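Local structure of Ent-copalyl diphosphate synthase (Streptomyces platensis, 5BP8) at residues L482-Y491 with V504-L515. The protein belongs to the terpene cyclase family related to squalene-hopene cyclases and is built of largely helical domains. Sequence-based numbering, arbitrary orientation. Where two conformers were deposited one is given.
Sequences LLAHDDPASY and VTVIRAARLAAL. With SO4 (sulfate ion), chain C.
Leu482 and Arg511 approach to 7.4 Å between their CA atoms and Pro488 and Val504 to 6.4 Å, where the C-terminal end of helix 469-484 and the loop after it lie along helix 504-518. This joins the last two helices of an all-helical domain, consistent with the alpha/alpha-barrel fold of squalene-hopene cyclase relatives, with helix 449-461 packed beside Asp486, Tyr491 and Ala514. Arg511 carries the polar centre. With CG anti to the backbone N (chi1 176°) and the chain extended as far as NE, its guanidinium reaches the helix end: Arg511 NH2 donates to Leu482 O at 2.9 Å, nearly straight at 167°, in the guanidinium plane but from above the carbonyl plane. NH2 and NH1 also grip a sulfate ion, probably from the crystallisation liquor and also bound by Arg8, while NE donates to a water held by the carbonyl O of His485. The faces of the group are filled as well. Leu515 CD1 lies over the centre of one; the carboxylate of Asp486 stacks on the other, the two planes inclined by 9°. Asp486 OD1 lies 3.5 Å from Arg511 NE and well out of the guanidinium plane, making this salt bridge one of charge alone, without an N-H directed at the oxygen. Apolar packing flanks this centre: Leu482 CD1 meets Ala514 CB at 3.8 Å. In the conformer of Arg508 given here, Pro488 CG rests on one guanidinium face and a second water links Asp486 OD2 to Arg508 NE. The Tyr491 ring is sandwiched between Pro488 CA and Ile507 CG2, the methyl making a CH-pi contact 3.8 Å from the ring centroid. Its hydroxyl probably helps to hold the carboxylate in its stacked position, Tyr491 OH donating to the syn lone pair of Asp486 OD1 at 2.6 Å.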
ATOM      1  N   LEU A 482     -18.429  11.376  -7.423  1.00 27.43           N
ATOM      2  CA  LEU A 482     -17.559  11.832  -6.351  1.00 27.31           C
ATOM      3  C   LEU A 482     -18.266  12.788  -5.392  1.00 28.58           C
ATOM      4  O   LEU A 482     -18.043  12.743  -4.172  1.00 27.68           O
ATOM      5  CB  LEU A 482     -16.299  12.495  -6.927  1.00 26.55           C
ATOM      6  CG  LEU A 482     -15.336  11.580  -7.691  1.00 26.03           C
ATOM      7  CD1 LEU A 482     -14.233  12.414  -8.334  1.00 25.80           C
ATOM      8  CD2 LEU A 482     -14.724  10.524  -6.768  1.00 25.41           C
ATOM      9  N   LEU A 483     -19.105  13.658  -5.954  1.00 30.21           N
ATOM     10  CA  LEU A 483     -19.883  14.604  -5.168  1.00 33.33           C
ATOM     11  C   LEU A 483     -20.999  13.920  -4.387  1.00 33.69           C
ATOM     12  O   LEU A 483     -21.382  14.396  -3.336  1.00 34.38           O
ATOM     13  CB  LEU A 483     -20.487  15.682  -6.077  1.00 36.22           C
ATOM     14  CG  LEU A 483     -19.455  16.635  -6.675  1.00 38.47           C
ATOM     15  CD1 LEU A 483     -20.033  17.454  -7.814  1.00 39.53           C
ATOM     16  CD2 LEU A 483     -18.852  17.527  -5.598  1.00 38.95           C
ATOM     17  N   ALA A 484     -21.517  12.816  -4.907  1.00 34.46           N
ATOM     18  CA  ALA A 484     -22.645  12.142  -4.286  1.00 34.77           C
ATOM     19  C   ALA A 484     -22.263  11.409  -3.006  1.00 35.22           C
ATOM     20  O   ALA A 484     -23.103  11.218  -2.123  1.00 34.71           O
ATOM     21  CB  ALA A 484     -23.279  11.169  -5.269  1.00 36.27           C
ATOM     22  N   HIS A 485     -20.998  10.990  -2.897  1.00 30.65           N
ATOM     23  CA  HIS A 485     -20.581  10.199  -1.769  1.00 29.76           C
ATOM     24  C   HIS A 485     -19.080  10.320  -1.578  1.00 28.81           C
ATOM     25  O   HIS A 485     -18.317  10.106  -2.518  1.00 27.04           O
ATOM     26  CB  HIS A 485     -20.943   8.732  -1.986  1.00 30.21           C
ATOM     27  CG  HIS A 485     -20.676   7.873  -0.801  1.00 30.38           C
ATOM     28  ND1 HIS A 485     -19.597   7.020  -0.726  1.00 32.12           N
ATOM     29  CD2 HIS A 485     -21.313   7.775   0.384  1.00 31.89           C
ATOM     30  CE1 HIS A 485     -19.600   6.413   0.445  1.00 32.49           C
ATOM     31  NE2 HIS A 485     -20.637   6.848   1.132  1.00 32.43           N
ATOM     32  N   ASP A 486     -18.687  10.684  -0.365  1.00 27.62           N
ATOM     33  CA  ASP A 486     -17.290  10.730   0.017  1.00 26.60           C
ATOM     34  C   ASP A 486     -17.194  10.395   1.474  1.00 27.34           C
ATOM     35  O   ASP A 486     -17.640  11.170   2.328  1.00 27.10           O
ATOM     36  CB  ASP A 486     -16.686  12.110  -0.238  1.00 26.38           C
ATOM     37  CG  ASP A 486     -15.176  12.111  -0.087  1.00 27.14           C
ATOM     38  OD1 ASP A 486     -14.540  11.141  -0.541  1.00 25.82           O
ATOM     39  OD2 ASP A 486     -14.639  13.063   0.514  1.00 28.22           O
ATOM     40  N   ASP A 487     -16.601   9.242   1.764  1.00 26.59           N
ATOM     41  CA  ASP A 487     -16.488   8.793   3.146  1.00 27.38           C
ATOM     42  C   ASP A 487     -15.072   8.294   3.366  1.00 25.93           C
ATOM     43  O   ASP A 487     -14.825   7.098   3.273  1.00 25.40           O
ATOM     44  CB  ASP A 487     -17.510   7.682   3.446  1.00 29.76           C
ATOM     45  CG  ASP A 487     -17.473   7.233   4.901  1.00 32.85           C
ATOM     46  OD1 ASP A 487     -17.145   8.050   5.758  1.00 39.26           O
ATOM     47  OD2 ASP A 487     -17.772   6.067   5.192  1.00 38.17           O
ATOM     48  N   PRO A 488     -14.131   9.215   3.657  1.00 26.48           N
ATOM     49  CA  PRO A 488     -12.715   8.826   3.798  1.00 26.27           C
ATOM     50  C   PRO A 488     -12.476   7.741   4.830  1.00 28.09           C
ATOM     51  O   PRO A 488     -11.542   6.963   4.680  1.00 27.35           O
ATOM     52  CB  PRO A 488     -12.035  10.117   4.244  1.00 26.81           C
ATOM     53  CG  PRO A 488     -12.871  11.195   3.634  1.00 27.97           C
ATOM     54  CD  PRO A 488     -14.290  10.683   3.619  1.00 26.55           C
ATOM     55  N   ALA A 489     -13.333   7.688   5.847  1.00 29.90           N
ATOM     56  CA  ALA A 489     -13.245   6.669   6.893  1.00 34.04           C
ATOM     57  C   ALA A 489     -13.458   5.258   6.371  1.00 32.97           C
ATOM     58  O   ALA A 489     -13.080   4.309   7.052  1.00 34.78           O
ATOM     59  CB  ALA A 489     -14.243   6.963   8.025  1.00 35.62           C
ATOM     60  N   SER A 490     -14.066   5.108   5.193  1.00 30.49           N
ATOM     61  CA  SER A 490     -14.313   3.792   4.619  0.60 30.15           C
ATOM     62  C   SER A 490     -13.674   3.594   3.241  1.00 27.14           C
ATOM     63  O   SER A 490     -13.996   2.659   2.543  1.00 26.78           O
ATOM     64  CB  SER A 490     -15.825   3.545   4.549  0.60 31.78           C
ATOM     65  OG  SER A 490     -16.366   3.592   5.860  0.60 33.68           O
ATOM     66  N   TYR A 491     -12.753   4.469   2.845  1.00 23.56           N
ATOM     67  CA  TYR A 491     -12.063   4.249   1.568  1.00 21.32           C
ATOM     68  C   TYR A 491     -11.444   2.849   1.593  1.00 19.35           C
ATOM     69  O   TYR A 491     -10.720   2.525   2.533  1.00 19.12           O
ATOM     70  CB  TYR A 491     -10.926   5.250   1.386  1.00 20.62           C
ATOM     71  CG  TYR A 491     -11.287   6.682   1.073  1.00 20.23           C
ATOM     72  CD1 TYR A 491     -12.541   7.056   0.600  1.00 19.95           C
ATOM     73  CD2 TYR A 491     -10.315   7.672   1.196  1.00 20.33           C
ATOM     74  CE1 TYR A 491     -12.820   8.383   0.280  1.00 20.36           C
ATOM     75  CE2 TYR A 491     -10.584   8.990   0.886  1.00 20.64           C
ATOM     76  CZ  TYR A 491     -11.822   9.339   0.414  1.00 20.78           C
ATOM     77  OH  TYR A 491     -12.039  10.636   0.107  1.00 20.92           O
ATOM     78  N   VAL A 504      -5.230   7.335   2.948  1.00 17.53           N
ATOM     79  CA  VAL A 504      -6.468   8.107   2.887  1.00 18.94           C
ATOM     80  C   VAL A 504      -6.226   9.537   2.362  1.00 18.88           C
ATOM     81  O   VAL A 504      -6.999  10.051   1.575  1.00 18.89           O
ATOM     82  CB  VAL A 504      -7.159   8.135   4.277  1.00 19.53           C
ATOM     83  CG1 VAL A 504      -8.320   9.124   4.306  1.00 20.07           C
ATOM     84  CG2 VAL A 504      -7.606   6.722   4.688  1.00 20.51           C
ATOM     85  N   THR A 505      -5.137  10.155   2.781  1.00 18.47           N
ATOM     86  CA  THR A 505      -4.883  11.547   2.395  1.00 18.73           C
ATOM     87  C   THR A 505      -4.489  11.579   0.922  1.00 18.68           C
ATOM     88  O   THR A 505      -4.890  12.474   0.171  1.00 19.36           O
ATOM     89  CB  THR A 505      -3.805  12.155   3.272  1.00 19.61           C
ATOM     90  OG1 THR A 505      -4.227  12.074   4.652  1.00 20.49           O
ATOM     91  CG2 THR A 505      -3.538  13.608   2.885  1.00 20.64           C
ATOM     92  N   VAL A 506      -3.735  10.570   0.510  1.00 18.40           N
ATOM     93  CA  VAL A 506      -3.431  10.370  -0.915  1.00 18.73           C
ATOM     94  C   VAL A 506      -4.703  10.298  -1.761  1.00 19.12           C
ATOM     95  O   VAL A 506      -4.817  10.926  -2.826  1.00 19.53           O
ATOM     96  CB  VAL A 506      -2.504   9.141  -1.104  1.00 18.59           C
ATOM     97  CG1 VAL A 506      -2.407   8.735  -2.568  1.00 19.71           C
ATOM     98  CG2 VAL A 506      -1.109   9.446  -0.587  1.00 19.37           C
ATOM     99  N   ILE A 507      -5.675   9.533  -1.294  1.00 18.60           N
ATOM    100  CA  ILE A 507      -6.921   9.406  -2.025  1.00 18.68           C
ATOM    101  C   ILE A 507      -7.696  10.741  -2.043  1.00 19.08           C
ATOM    102  O   ILE A 507      -8.214  11.132  -3.083  1.00 19.06           O
ATOM    103  CB  ILE A 507      -7.775   8.261  -1.442  1.00 17.58           C
ATOM    104  CG1 ILE A 507      -7.055   6.919  -1.625  1.00 17.74           C
ATOM    105  CG2 ILE A 507      -9.141   8.199  -2.121  1.00 17.55           C
ATOM    106  CD1 ILE A 507      -7.666   5.792  -0.788  1.00 17.82           C
ATOM    107  N   ARG A 508      -7.739  11.428  -0.910  1.00 20.12           N
ATOM    108  CA  ARG A 508      -8.407  12.722  -0.815  0.60 21.86           C
ATOM    109  C   ARG A 508      -7.792  13.703  -1.814  1.00 22.03           C
ATOM    110  O   ARG A 508      -8.513  14.499  -2.432  1.00 23.03           O
ATOM    111  CB  ARG A 508      -8.369  13.284   0.610  0.60 23.67           C
ATOM    112  CG  ARG A 508      -9.198  12.457   1.596  0.60 25.25           C
ATOM    113  CD  ARG A 508      -9.287  13.039   2.996  0.60 28.08           C
ATOM    114  NE  ARG A 508     -10.336  14.047   3.057  0.60 31.68           N
ATOM    115  CZ  ARG A 508     -11.010  14.412   4.152  0.60 33.54           C
ATOM    116  NH1 ARG A 508     -10.792  13.853   5.351  0.60 33.55           N
ATOM    117  NH2 ARG A 508     -11.935  15.358   4.035  0.60 35.97           N
ATOM    118  N   ALA A 509      -6.469  13.638  -1.987  1.00 20.92           N
ATOM    119  CA  ALA A 509      -5.795  14.550  -2.918  1.00 21.82           C
ATOM    120  C   ALA A 509      -6.148  14.219  -4.358  1.00 21.82           C
ATOM    121  O   ALA A 509      -6.343  15.108  -5.185  1.00 21.82           O
ATOM    122  CB  ALA A 509      -4.291  14.545  -2.698  1.00 21.32           C
ATOM    123  N   ALA A 510      -6.261  12.929  -4.660  1.00 21.45           N
ATOM    124  CA  ALA A 510      -6.685  12.493  -5.958  1.00 20.86           C
ATOM    125  C   ALA A 510      -8.108  12.939  -6.288  1.00 20.93           C
ATOM    126  O   ALA A 510      -8.399  13.359  -7.424  1.00 21.63           O
ATOM    127  CB  ALA A 510      -6.549  10.975  -6.080  1.00 20.98           C
ATOM    128  N   ARG A 511      -8.982  12.862  -5.298  1.00 19.92           N
ATOM    129  CA  ARG A 511     -10.364  13.288  -5.453  1.00 20.86           C
ATOM    130  C   ARG A 511     -10.413  14.797  -5.742  1.00 21.81           C
ATOM    131  O   ARG A 511     -11.099  15.241  -6.662  1.00 21.70           O
ATOM    132  CB  ARG A 511     -11.192  12.965  -4.220  1.00 20.67           C
ATOM    133  CG  ARG A 511     -12.625  13.471  -4.277  1.00 22.38           C
ATOM    134  CD  ARG A 511     -13.378  13.173  -2.987  1.00 23.07           C
ATOM    135  NE  ARG A 511     -14.792  13.520  -3.077  1.00 24.08           N
ATOM    136  CZ  ARG A 511     -15.335  14.691  -2.719  1.00 26.80           C
ATOM    137  NH1 ARG A 511     -14.600  15.687  -2.236  1.00 27.27           N
ATOM    138  NH2 ARG A 511     -16.641  14.858  -2.829  1.00 28.28           N
ATOM    139  N   LEU A 512      -9.652  15.550  -4.970  1.00 22.26           N
ATOM    140  CA  LEU A 512      -9.627  17.015  -5.148  1.00 23.45           C
ATOM    141  C   LEU A 512      -9.177  17.392  -6.565  1.00 24.02           C
ATOM    142  O   LEU A 512      -9.827  18.214  -7.234  1.00 25.79           O
ATOM    143  CB  LEU A 512      -8.767  17.665  -4.080  1.00 24.23           C
ATOM    144  CG  LEU A 512      -8.569  19.194  -4.200  1.00 25.66           C
ATOM    145  CD1 LEU A 512      -9.896  19.917  -4.188  1.00 26.60           C
ATOM    146  CD2 LEU A 512      -7.681  19.719  -3.091  1.00 26.45           C
ATOM    147  N   ALA A 513      -8.094  16.773  -7.025  1.00 23.91           N
ATOM    148  CA  ALA A 513      -7.599  16.971  -8.392  1.00 24.62           C
ATOM    149  C   ALA A 513      -8.652  16.673  -9.457  1.00 25.13           C
ATOM    150  O   ALA A 513      -8.859  17.472 -10.384  1.00 25.02           O
ATOM    151  CB  ALA A 513      -6.352  16.142  -8.627  1.00 24.59           C
ATOM    152  N   ALA A 514      -9.321  15.523  -9.337  1.00 24.25           N
ATOM    153  CA  ALA A 514     -10.404  15.145 -10.233  1.00 25.36           C
ATOM    154  C   ALA A 514     -11.522  16.188 -10.289  1.00 25.95           C
ATOM    155  O   ALA A 514     -11.936  16.596 -11.368  1.00 26.39           O
ATOM    156  CB  ALA A 514     -10.981  13.799  -9.834  1.00 25.22           C
ATOM    157  N   LEU A 515     -11.986  16.624  -9.128  1.00 25.98           N
ATOM    158  CA  LEU A 515     -13.085  17.561  -9.055  1.00 27.64           C
ATOM    159  C   LEU A 515     -12.681  18.937  -9.600  1.00 28.39           C
ATOM    160  O   LEU A 515     -13.499  19.597 -10.233  1.00 29.62           O
ATOM    161  CB  LEU A 515     -13.628  17.675  -7.623  1.00 28.42           C
ATOM    162  CG  LEU A 515     -14.438  16.477  -7.096  1.00 28.65           C
ATOM    163  CD1 LEU A 515     -14.862  16.748  -5.673  1.00 29.82           C
ATOM    164  CD2 LEU A 515     -15.668  16.205  -7.927  1.00 30.21           C
TER
HETATM  165  S   SO4 C 702     -17.591  18.429  -1.939  0.80 45.19           S
HETATM  166  O1  SO4 C 702     -18.015  19.399  -2.987  0.80 48.33           O
HETATM  167  O2  SO4 C 702     -18.211  17.128  -2.247  0.80 43.61           O
HETATM  168  O3  SO4 C 702     -18.048  18.875  -0.604  0.80 48.94           O
HETATM  169  O4  SO4 C 702     -16.113  18.333  -1.931  0.80 44.35           O
HETATM  170  O   HOH W   1     -15.836  10.911  -3.264  1.00 25.37           O
HETATM  171  O   HOH W   2     -12.200  14.261   0.771  1.00 26.97           O